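Local coordinates for protein ceramide very long chain fatty acid hydroxylase SCS7 (PDB 4ZR1) that hydroxylates the very long chain fatty acyl group of ceramides, probably at C-2, as a membrane enzyme of sphingolipid synthesis with two zinc ions, at residues G221-G224 against Y225-D229; F140-T143 against L144-Y147; L60-Q63 against I64-D68. All coordinates share one frame; numbering follows the deposited sequence.

Interaction 1: G221-G224 against Y225-D229; sequences GLFG and YVCYD. With TRD (tridecane), chain K.
Two torsions bring Phe223 and Cys227 together: the phenyl group is swung trans to its own amide nitrogen (chi1 176°), while the thiol is set trans to its own carbonyl carbon (chi1 -67°), a pairing that brings the sulfur over one face of the ring. This is a sulfur-aromatic contact between residues i and i+4 of the fourth transmembrane helix, 211-236. Cys227 SG stands 3.7 Å from the centroid of the Phe223 ring, 24° off the normal and shifted toward the rim, with CE2 the nearest ring atom. The same two residues are joined through their backbones, Cys227 N giving a hydrogen bond to Phe223 O at 3.0 Å. Matching alpha-helical bonds run from Tyr225 N to Gly221 O, from Val226 N to Leu222 O and from Tyr228 N to Gly224 O.

Tyr225 rests its CB 3.3 Å from Leu222 O, which lies near the plane of the ring at its edge; the Leu222 methyl CD1 makes a looser contact with Tyr225 CD2 at 4.4 Å. At the far end of the ring, Tyr225 OH donates a weak hydrogen bond to Asp229 OD2 at 2.7 Å. That oxygen also accepts the backbone NH of Met189, and the Tyr225 ring stacks with Phe194. On the pocket side the lipid-like ligand meets bare backbone: Gly221 CA touches C7 of tridecane at 3.5 Å.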
ATOM      1  N   GLY A 221      17.471   1.417   6.168  1.00 57.27           N
ATOM      2  CA  GLY A 221      16.335   1.793   5.355  1.00 56.69           C
ATOM      3  C   GLY A 221      15.635   0.573   4.772  1.00 65.50           C
ATOM      4  O   GLY A 221      14.398   0.511   4.727  1.00 59.94           O
ATOM      5  N   LEU A 222      16.424  -0.411   4.341  1.00 57.80           N
ATOM      6  CA  LEU A 222      15.862  -1.620   3.763  1.00 63.69           C
ATOM      7  C   LEU A 222      15.137  -2.442   4.832  1.00 68.96           C
ATOM      8  O   LEU A 222      14.033  -2.951   4.582  1.00 70.48           O
ATOM      9  CB  LEU A 222      16.952  -2.452   3.084  1.00 66.56           C
ATOM     10  CG  LEU A 222      16.452  -3.702   2.363  1.00 66.96           C
ATOM     11  CD1 LEU A 222      15.451  -3.321   1.309  1.00 57.18           C
ATOM     12  CD2 LEU A 222      17.613  -4.437   1.747  1.00 67.79           C
ATOM     13  N   PHE A 223      15.743  -2.552   6.018  1.00 57.50           N
ATOM     14  CA  PHE A 223      15.140  -3.279   7.145  1.00 59.05           C
ATOM     15  C   PHE A 223      13.818  -2.636   7.556  1.00 64.23           C
ATOM     16  O   PHE A 223      12.852  -3.318   7.894  1.00 69.00           O
ATOM     17  CB  PHE A 223      16.097  -3.317   8.339  1.00 56.05           C
ATOM     18  CG  PHE A 223      15.515  -3.956   9.574  1.00 60.05           C
ATOM     19  CD1 PHE A 223      15.431  -5.336   9.687  1.00 60.60           C
ATOM     20  CD2 PHE A 223      15.060  -3.179  10.623  1.00 52.28           C
ATOM     21  CE1 PHE A 223      14.897  -5.922  10.817  1.00 58.53           C
ATOM     22  CE2 PHE A 223      14.537  -3.760  11.755  1.00 56.09           C
ATOM     23  CZ  PHE A 223      14.456  -5.135  11.855  1.00 61.01           C
ATOM     24  N   GLY A 224      13.793  -1.310   7.518  1.00 63.11           N
ATOM     25  CA  GLY A 224      12.598  -0.560   7.820  1.00 65.27           C
ATOM     26  C   GLY A 224      11.506  -0.853   6.821  1.00 64.47           C
ATOM     27  O   GLY A 224      10.345  -0.969   7.206  1.00 73.41           O
ATOM     28  N   TYR A 225      11.872  -0.987   5.546  1.00 69.23           N
ATOM     29  CA  TYR A 225      10.892  -1.348   4.523  1.00 66.13           C
ATOM     30  C   TYR A 225      10.256  -2.705   4.826  1.00 70.49           C
ATOM     31  O   TYR A 225       9.033  -2.859   4.745  1.00 71.82           O
ATOM     32  CB  TYR A 225      11.507  -1.389   3.119  1.00 57.15           C
ATOM     33  CG  TYR A 225      10.694  -2.295   2.235  1.00 59.13           C
ATOM     34  CD1 TYR A 225       9.439  -1.899   1.778  1.00 58.09           C
ATOM     35  CD2 TYR A 225      11.146  -3.577   1.904  1.00 58.01           C
ATOM     36  CE1 TYR A 225       8.663  -2.747   0.996  1.00 58.73           C
ATOM     37  CE2 TYR A 225      10.371  -4.430   1.127  1.00 60.91           C
ATOM     38  CZ  TYR A 225       9.130  -4.007   0.679  1.00 60.26           C
ATOM     39  OH  TYR A 225       8.354  -4.841  -0.079  1.00 69.52           O
ATOM     40  N   VAL A 226      11.095  -3.688   5.153  1.00 67.47           N
ATOM     41  CA  VAL A 226      10.619  -5.034   5.474  1.00 59.50           C
ATOM     42  C   VAL A 226       9.698  -5.042   6.688  1.00 60.89           C
ATOM     43  O   VAL A 226       8.688  -5.750   6.705  1.00 67.44           O
ATOM     44  CB  VAL A 226      11.784  -5.992   5.730  1.00 56.96           C
ATOM     45  CG1 VAL A 226      11.251  -7.365   6.119  1.00 54.32           C
ATOM     46  CG2 VAL A 226      12.669  -6.068   4.476  1.00 50.93           C
ATOM     47  N   CYS A 227      10.031  -4.242   7.697  1.00 60.77           N
ATOM     48  CA  CYS A 227       9.166  -4.126   8.860  1.00 61.56           C
ATOM     49  C   CYS A 227       7.821  -3.528   8.467  1.00 62.10           C
ATOM     50  O   CYS A 227       6.779  -4.003   8.911  1.00 68.17           O
ATOM     51  CB  CYS A 227       9.833  -3.285   9.946  1.00 72.57           C
ATOM     52  SG  CYS A 227      11.291  -4.070  10.679  1.00 72.64           S
ATOM     53  N   TYR A 228       7.850  -2.497   7.626  1.00 58.92           N
ATOM     54  CA  TYR A 228       6.633  -1.865   7.116  1.00 62.23           C
ATOM     55  C   TYR A 228       5.643  -2.825   6.424  1.00 73.56           C
ATOM     56  O   TYR A 228       4.458  -2.860   6.774  1.00 79.22           O
ATOM     57  CB  TYR A 228       6.999  -0.741   6.136  1.00 66.59           C
ATOM     58  CG  TYR A 228       5.906  -0.450   5.120  1.00 69.35           C
ATOM     59  CD1 TYR A 228       4.803   0.329   5.458  1.00 68.59           C
ATOM     60  CD2 TYR A 228       5.979  -0.954   3.824  1.00 63.32           C
ATOM     61  CE1 TYR A 228       3.800   0.592   4.538  1.00 58.46           C
ATOM     62  CE2 TYR A 228       4.994  -0.694   2.900  1.00 57.82           C
ATOM     63  CZ  TYR A 228       3.898   0.074   3.262  1.00 62.48           C
ATOM     64  OH  TYR A 228       2.903   0.333   2.338  1.00 71.11           O
ATOM     65  N   ASP A 229       6.123  -3.583   5.436  1.00 62.99           N
ATOM     66  CA  ASP A 229       5.250  -4.405   4.596  1.00 62.63           C
ATOM     67  C   ASP A 229       4.707  -5.575   5.393  1.00 70.03           C
ATOM     68  O   ASP A 229       3.560  -5.972   5.208  1.00 73.19           O
ATOM     69  CB  ASP A 229       5.995  -4.924   3.362  1.00 64.26           C
ATOM     70  CG  ASP A 229       5.234  -4.676   2.044  1.00 78.16           C
ATOM     71  OD1 ASP A 229       4.056  -4.237   2.058  1.00 85.31           O
ATOM     72  OD2 ASP A 229       5.840  -4.930   0.975  1.00 70.96           O
TER
HETATM   73  C1  TRD K 409      10.005   1.909  -1.675  1.00 62.08           C
HETATM   74  C2  TRD K 409      11.467   2.338  -1.708  1.00 64.62           C
HETATM   75  C3  TRD K 409      12.201   1.731  -0.520  1.00 72.58           C
HETATM   76  C4  TRD K 409      13.526   2.423  -0.249  1.00 73.00           C
HETATM   77  C5  TRD K 409      14.290   1.681   0.836  1.00 69.39           C
HETATM   78  C6  TRD K 409      15.695   2.236   0.945  1.00 73.96           C
HETATM   79  C7  TRD K 409      15.812   3.171   2.135  1.00 77.93           C
HETATM   80  C8  TRD K 409      16.967   4.152   1.974  1.00 84.60           C
HETATM   81  C9  TRD K 409      17.496   4.573   3.340  1.00 84.33           C
HETATM   82  C10 TRD K 409      18.529   5.685   3.266  1.00 79.76           C
HETATM   83  C11 TRD K 409      19.085   5.991   4.646  1.00 81.99           C
HETATM   84  C12 TRD K 409      20.172   7.054   4.565  1.00 82.28           C
HETATM   85  C13 TRD K 409      20.847   7.314   5.908  1.00 67.64           C

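Interaction 2: F140-T143 against L144-Y147; sequences FVWT and LIEY
Glu146 begins its contact with Trp142, one turn earlier in the helix, at CB. This carbon sits 3.3 Å from Trp142 O and also lies over one face of the indole, 3.6 Å from Trp142 CE2 and offset toward the rim. From there CG is thrown trans to the backbone nitrogen (chi1 170°) and the chain stays extended, which carries the carboxylate past the pyrrole side of the ring system. CD approaches Trp142 NE1 to 4.1 Å, and at the tip OE2 takes a hydrogen bond from Trp142 NE1 at 3.1 Å, weak because the angle at the hydrogen is only 127°. Ring and carboxylate planes are 56° apart. The strongest polar partner of the carboxylate is the backbone NH of Val265, bonded to OE1, and OE2 is also hydrogen-bonded to Thr266 OG1.

All this happens on the second transmembrane helix, 128-154, as an i to i+4 pairing of a tryptophan that lines the tridecane pocket with a glutamate one turn nearer the zinc ligand His150. Ile145 adds to the packing: its CG2 meets Trp142 CZ3 at 3.7 Å, and its CD1 reaches Val141 CG1 at 3.8 Å. With Trp142 reduced to alanine, Glu146 OE2 would probably lose the indole N-H, Glu146 CB and Ile145 CG2 their aromatic partner, and a gap would probably open beside the bound alkane. On another side of the helix, Thr143 OG1 donates to Phe140 O at 2.9 Å and is also hydrogen-bonded to Trp270 NE1.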
ATOM      1  N   PHE A 140      14.850   5.385  10.502  1.00 69.25           N
ATOM      2  CA  PHE A 140      14.119   6.620  10.742  1.00 68.34           C
ATOM      3  C   PHE A 140      13.735   7.287   9.421  1.00 69.60           C
ATOM      4  O   PHE A 140      12.610   7.772   9.247  1.00 69.67           O
ATOM      5  CB  PHE A 140      14.956   7.571  11.611  1.00 59.93           C
ATOM      6  CG  PHE A 140      14.333   8.932  11.805  1.00 57.29           C
ATOM      7  CD1 PHE A 140      13.296   9.115  12.707  1.00 59.86           C
ATOM      8  CD2 PHE A 140      14.790  10.026  11.088  1.00 56.62           C
ATOM      9  CE1 PHE A 140      12.726  10.361  12.892  1.00 62.89           C
ATOM     10  CE2 PHE A 140      14.223  11.282  11.266  1.00 58.17           C
ATOM     11  CZ  PHE A 140      13.195  11.451  12.177  1.00 62.02           C
ATOM     12  N   VAL A 141      14.683   7.307   8.493  1.00 64.87           N
ATOM     13  CA  VAL A 141      14.432   7.831   7.164  1.00 72.05           C
ATOM     14  C   VAL A 141      13.396   6.963   6.444  1.00 75.76           C
ATOM     15  O   VAL A 141      12.564   7.489   5.703  1.00 71.18           O
ATOM     16  CB  VAL A 141      15.741   7.916   6.335  1.00 63.96           C
ATOM     17  CG1 VAL A 141      15.458   8.256   4.868  1.00 56.62           C
ATOM     18  CG2 VAL A 141      16.691   8.939   6.948  1.00 49.24           C
ATOM     19  N   TRP A 142      13.425   5.645   6.669  1.00 70.47           N
ATOM     20  CA  TRP A 142      12.408   4.794   6.058  1.00 67.65           C
ATOM     21  C   TRP A 142      10.997   5.279   6.408  1.00 63.77           C
ATOM     22  O   TRP A 142      10.136   5.367   5.525  1.00 67.72           O
ATOM     23  CB  TRP A 142      12.522   3.309   6.455  1.00 64.83           C
ATOM     24  CG  TRP A 142      11.193   2.671   6.144  1.00 63.88           C
ATOM     25  CD1 TRP A 142      10.232   2.295   7.036  1.00 65.85           C
ATOM     26  CD2 TRP A 142      10.629   2.463   4.839  1.00 60.62           C
ATOM     27  NE1 TRP A 142       9.120   1.831   6.371  1.00 70.31           N
ATOM     28  CE2 TRP A 142       9.339   1.926   5.021  1.00 66.71           C
ATOM     29  CE3 TRP A 142      11.098   2.657   3.535  1.00 62.82           C
ATOM     30  CZ2 TRP A 142       8.512   1.586   3.949  1.00 56.50           C
ATOM     31  CZ3 TRP A 142      10.271   2.320   2.469  1.00 59.93           C
ATOM     32  CH2 TRP A 142       8.996   1.792   2.685  1.00 52.80           C
ATOM     33  N   THR A 143      10.753   5.579   7.685  1.00 54.46           N
ATOM     34  CA  THR A 143       9.395   5.927   8.119  1.00 69.74           C
ATOM     35  C   THR A 143       8.902   7.196   7.445  1.00 75.78           C
ATOM     36  O   THR A 143       7.695   7.389   7.290  1.00 78.85           O
ATOM     37  CB  THR A 143       9.286   6.145   9.646  1.00 67.61           C
ATOM     38  OG1 THR A 143       9.872   7.406  10.008  1.00 71.03           O
ATOM     39  CG2 THR A 143       9.958   5.025  10.382  1.00 56.43           C
ATOM     40  N   LEU A 144       9.845   8.062   7.068  1.00 68.25           N
ATOM     41  CA  LEU A 144       9.507   9.305   6.393  1.00 72.70           C
ATOM     42  C   LEU A 144       9.169   9.022   4.935  1.00 70.21           C
ATOM     43  O   LEU A 144       8.162   9.507   4.416  1.00 71.16           O
ATOM     44  CB  LEU A 144      10.654  10.313   6.504  1.00 74.49           C
ATOM     45  CG  LEU A 144      10.275  11.733   6.068  1.00 81.77           C
ATOM     46  CD1 LEU A 144       9.042  12.250   6.825  1.00 76.60           C
ATOM     47  CD2 LEU A 144      11.449  12.667   6.260  1.00 84.90           C
ATOM     48  N   ILE A 145      10.025   8.234   4.287  1.00 67.40           N
ATOM     49  CA  ILE A 145       9.751   7.663   2.973  1.00 64.56           C
ATOM     50  C   ILE A 145       8.402   6.940   2.927  1.00 74.15           C
ATOM     51  O   ILE A 145       7.575   7.197   2.038  1.00 75.44           O
ATOM     52  CB  ILE A 145      10.866   6.698   2.573  1.00 65.62           C
ATOM     53  CG1 ILE A 145      12.149   7.491   2.308  1.00 66.03           C
ATOM     54  CG2 ILE A 145      10.465   5.881   1.359  1.00 68.58           C
ATOM     55  CD1 ILE A 145      13.391   6.632   2.187  1.00 70.67           C
ATOM     56  N   GLU A 146       8.191   6.044   3.892  1.00 68.36           N
ATOM     57  CA  GLU A 146       6.908   5.359   4.072  1.00 64.03           C
ATOM     58  C   GLU A 146       5.729   6.333   4.057  1.00 66.44           C
ATOM     59  O   GLU A 146       4.755   6.118   3.345  1.00 71.15           O
ATOM     60  CB  GLU A 146       6.910   4.567   5.381  1.00 62.59           C
ATOM     61  CG  GLU A 146       5.547   4.026   5.777  1.00 59.59           C
ATOM     62  CD  GLU A 146       5.503   3.528   7.216  1.00 72.45           C
ATOM     63  OE1 GLU A 146       4.520   3.866   7.921  1.00 78.67           O
ATOM     64  OE2 GLU A 146       6.431   2.788   7.633  1.00 66.53           O
ATOM     65  N   TYR A 147       5.828   7.411   4.830  1.00 68.79           N
ATOM     66  CA  TYR A 147       4.802   8.457   4.835  1.00 68.09           C
ATOM     67  C   TYR A 147       4.689   9.161   3.479  1.00 71.47           C
ATOM     68  O   TYR A 147       3.585   9.422   3.008  1.00 78.32           O
ATOM     69  CB  TYR A 147       5.086   9.496   5.934  1.00 65.53           C
ATOM     70  CG  TYR A 147       4.069  10.616   5.983  1.00 71.30           C
ATOM     71  CD1 TYR A 147       2.891  10.480   6.705  1.00 73.65           C
ATOM     72  CD2 TYR A 147       4.279  11.803   5.285  1.00 68.04           C
ATOM     73  CE1 TYR A 147       1.953  11.496   6.739  1.00 73.13           C
ATOM     74  CE2 TYR A 147       3.354  12.818   5.313  1.00 68.24           C
ATOM     75  CZ  TYR A 147       2.192  12.661   6.044  1.00 74.06           C
ATOM     76  OH  TYR A 147       1.266  13.676   6.072  1.00 79.26           O
TER

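Interaction 3: L60-Q63 against I64-D68; sequences LLMQ and ILRSD
The final turn of a short helix, 60-65, probably on the cytoplasmic side, forms this local contact, in which Met62 packs against Leu65 and Arg66 as the chain leaves the helical path. Arg66 is the first residue to depart from helical backbone angles, yet its amide still closes the turn, with Arg66 N donating to Met62 O at 2.9 Å. One residue earlier, Leu65 N bonds to Leu61 O. Ile64 N is shared between two weak bonds, one to Leu60 O at 3.1 Å and one to Leu61 O at 3.0 Å.

Met62 serves two neighbours with different parts of its side chain. The sulfur end, bent back at chi2 (-64°), crosses the leucine side chain and puts SD 3.9 Å from Leu65 CD1. Met62 CB lies over one face of the Arg66 guanidinium, toward the rim, at 4.2 Å from NH2; the arginine chain, bent at chi3 (-50°), runs back toward the preceding turn. Further round, Ser67 CB rests 3.5 Å from Gln63 O. The Gln63 amide ties the turn to the preceding chain, OE1 to Asp55 N and NE2 to Pro59 O.

Toward the protein interior, Leu60, Ile64 and Leu65 pack on helix 164-179, meeting Phe167, Ala168 and Phe171, while backbone hydrogen bonds join Leu60 to Pro90 and Leu61 to Leu91.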
ATOM      1  N   LEU A  60      -8.676  -7.549 -14.610  1.00 78.63           N
ATOM      2  CA  LEU A  60      -8.887  -6.145 -14.263  1.00 74.20           C
ATOM      3  C   LEU A  60      -8.003  -5.164 -15.027  1.00 73.28           C
ATOM      4  O   LEU A  60      -8.415  -4.046 -15.330  1.00 76.70           O
ATOM      5  CB  LEU A  60      -8.670  -5.951 -12.756  1.00 69.45           C
ATOM      6  CG  LEU A  60      -9.654  -6.674 -11.829  1.00 70.06           C
ATOM      7  CD1 LEU A  60      -9.218  -6.570 -10.381  1.00 77.61           C
ATOM      8  CD2 LEU A  60     -11.052  -6.108 -11.997  1.00 72.75           C
ATOM      9  N   LEU A  61      -6.790  -5.584 -15.344  1.00 70.44           N
ATOM     10  CA  LEU A  61      -5.805  -4.672 -15.912  1.00 71.41           C
ATOM     11  C   LEU A  61      -6.137  -4.187 -17.337  1.00 74.55           C
ATOM     12  O   LEU A  61      -6.081  -2.990 -17.610  1.00 76.83           O
ATOM     13  CB  LEU A  61      -4.437  -5.341 -15.883  1.00 74.14           C
ATOM     14  CG  LEU A  61      -3.217  -4.443 -15.833  1.00 80.75           C
ATOM     15  CD1 LEU A  61      -3.336  -3.464 -14.688  1.00 77.64           C
ATOM     16  CD2 LEU A  61      -2.015  -5.330 -15.647  1.00 89.54           C
ATOM     17  N   MET A  62      -6.480  -5.097 -18.247  1.00 76.77           N
ATOM     18  CA  MET A  62      -6.815  -4.676 -19.610  1.00 74.34           C
ATOM     19  C   MET A  62      -8.094  -3.863 -19.582  1.00 73.87           C
ATOM     20  O   MET A  62      -8.290  -2.921 -20.351  1.00 77.00           O
ATOM     21  CB  MET A  62      -6.964  -5.879 -20.556  1.00 77.16           C
ATOM     22  CG  MET A  62      -5.641  -6.315 -21.199  1.00 82.27           C
ATOM     23  SD  MET A  62      -4.924  -5.059 -22.288  1.00142.30           S
ATOM     24  CE  MET A  62      -3.370  -5.826 -22.747  1.00119.53           C
ATOM     25  N   GLN A  63      -8.953  -4.242 -18.657  1.00 75.15           N
ATOM     26  CA  GLN A  63     -10.230  -3.602 -18.443  1.00 70.56           C
ATOM     27  C   GLN A  63     -10.016  -2.117 -18.079  1.00 80.50           C
ATOM     28  O   GLN A  63     -10.847  -1.264 -18.378  1.00 87.17           O
ATOM     29  CB  GLN A  63     -10.953  -4.367 -17.340  1.00 62.15           C
ATOM     30  CG  GLN A  63     -12.422  -4.447 -17.429  1.00 62.68           C
ATOM     31  CD  GLN A  63     -13.007  -5.191 -16.253  1.00 76.55           C
ATOM     32  OE1 GLN A  63     -14.007  -4.770 -15.681  1.00 85.89           O
ATOM     33  NE2 GLN A  63     -12.397  -6.310 -15.892  1.00 58.46           N
ATOM     34  N   ILE A  64      -8.882  -1.826 -17.441  1.00 85.03           N
ATOM     35  CA  ILE A  64      -8.485  -0.463 -17.084  1.00 81.68           C
ATOM     36  C   ILE A  64      -7.775   0.245 -18.233  1.00 78.79           C
ATOM     37  O   ILE A  64      -8.055   1.413 -18.518  1.00 77.27           O
ATOM     38  CB  ILE A  64      -7.534  -0.446 -15.865  1.00 89.06           C
ATOM     39  CG1 ILE A  64      -8.217  -1.008 -14.628  1.00 91.77           C
ATOM     40  CG2 ILE A  64      -7.044   0.966 -15.569  1.00 90.15           C
ATOM     41  CD1 ILE A  64      -7.291  -1.076 -13.435  1.00 90.84           C
ATOM     42  N   LEU A  65      -6.836  -0.467 -18.859  1.00 71.26           N
ATOM     43  CA  LEU A  65      -6.112   0.026 -20.030  1.00 79.89           C
ATOM     44  C   LEU A  65      -7.029   0.422 -21.198  1.00 88.57           C
ATOM     45  O   LEU A  65      -6.695   1.313 -21.977  1.00103.58           O
ATOM     46  CB  LEU A  65      -5.109  -1.024 -20.513  1.00 71.31           C
ATOM     47  CG  LEU A  65      -3.956  -1.341 -19.564  1.00 66.35           C
ATOM     48  CD1 LEU A  65      -3.065  -2.416 -20.147  1.00 76.14           C
ATOM     49  CD2 LEU A  65      -3.156  -0.095 -19.294  1.00 67.98           C
ATOM     50  N   ARG A  66      -8.176  -0.236 -21.322  1.00 71.70           N
ATOM     51  CA  ARG A  66      -9.071   0.018 -22.437  1.00 70.38           C
ATOM     52  C   ARG A  66     -10.408   0.559 -21.951  1.00 79.07           C
ATOM     53  O   ARG A  66     -11.466   0.113 -22.387  1.00 93.98           O
ATOM     54  CB  ARG A  66      -9.284  -1.262 -23.262  1.00 69.49           C
ATOM     55  CG  ARG A  66      -7.996  -1.912 -23.762  1.00 94.66           C
ATOM     56  CD  ARG A  66      -8.248  -3.238 -24.504  1.00112.28           C
ATOM     57  NE  ARG A  66      -9.104  -4.164 -23.760  1.00123.71           N
ATOM     58  CZ  ARG A  66      -9.267  -5.450 -24.068  1.00132.83           C
ATOM     59  NH1 ARG A  66      -8.622  -5.979 -25.101  1.00135.92           N
ATOM     60  NH2 ARG A  66     -10.069  -6.216 -23.337  1.00134.28           N
ATOM     61  N   SER A  67     -10.362   1.525 -21.044  1.00 78.32           N
ATOM     62  CA  SER A  67     -11.582   2.031 -20.430  1.00 82.06           C
ATOM     63  C   SER A  67     -11.965   3.398 -20.976  1.00 86.53           C
ATOM     64  O   SER A  67     -11.182   4.032 -21.680  1.00 92.87           O
ATOM     65  CB  SER A  67     -11.413   2.113 -18.913  1.00 93.04           C
ATOM     66  OG  SER A  67     -10.513   3.150 -18.553  1.00 91.21           O
ATOM     67  N   ASP A  68     -13.174   3.844 -20.648  1.00 89.13           N
ATOM     68  CA  ASP A  68     -13.620   5.192 -20.989  1.00 97.39           C
ATOM     69  C   ASP A  68     -13.813   5.983 -19.695  1.00103.75           C
ATOM     70  O   ASP A  68     -14.661   6.872 -19.602  1.00113.19           O
ATOM     71  CB  ASP A  68     -14.907   5.159 -21.825  1.00104.01           C
ATOM     72  CG  ASP A  68     -16.069   4.509 -21.094  1.00118.47           C
ATOM     73  OD1 ASP A  68     -15.828   3.689 -20.181  1.00126.89           O
ATOM     74  OD2 ASP A  68     -17.231   4.802 -21.447  1.00123.38           O
TER

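Overall arrangement
Interactions 1 and 2 belong to two transmembrane helices, the fourth and the second, with centres about 9 Å apart, and they touch through Trp142: its NE1 lies 3.2 Å from Gly224 O, and its ring meets that of Tyr228. Trp142 and Gly221 both border the same tridecane pocket. Each contact also leads toward the metal centre, since the side chain of Tyr228 comes within about 4 Å of that of zinc-binding His232, and the side chain of Glu146 within about 6 Å of that of His150. Interaction 3 lies on the other side of the chain's centre, about 32 Å from interaction 1 and about 33 Å from interaction 2 between centres; the Leu60 side chain remains about 11 Å from that of His177.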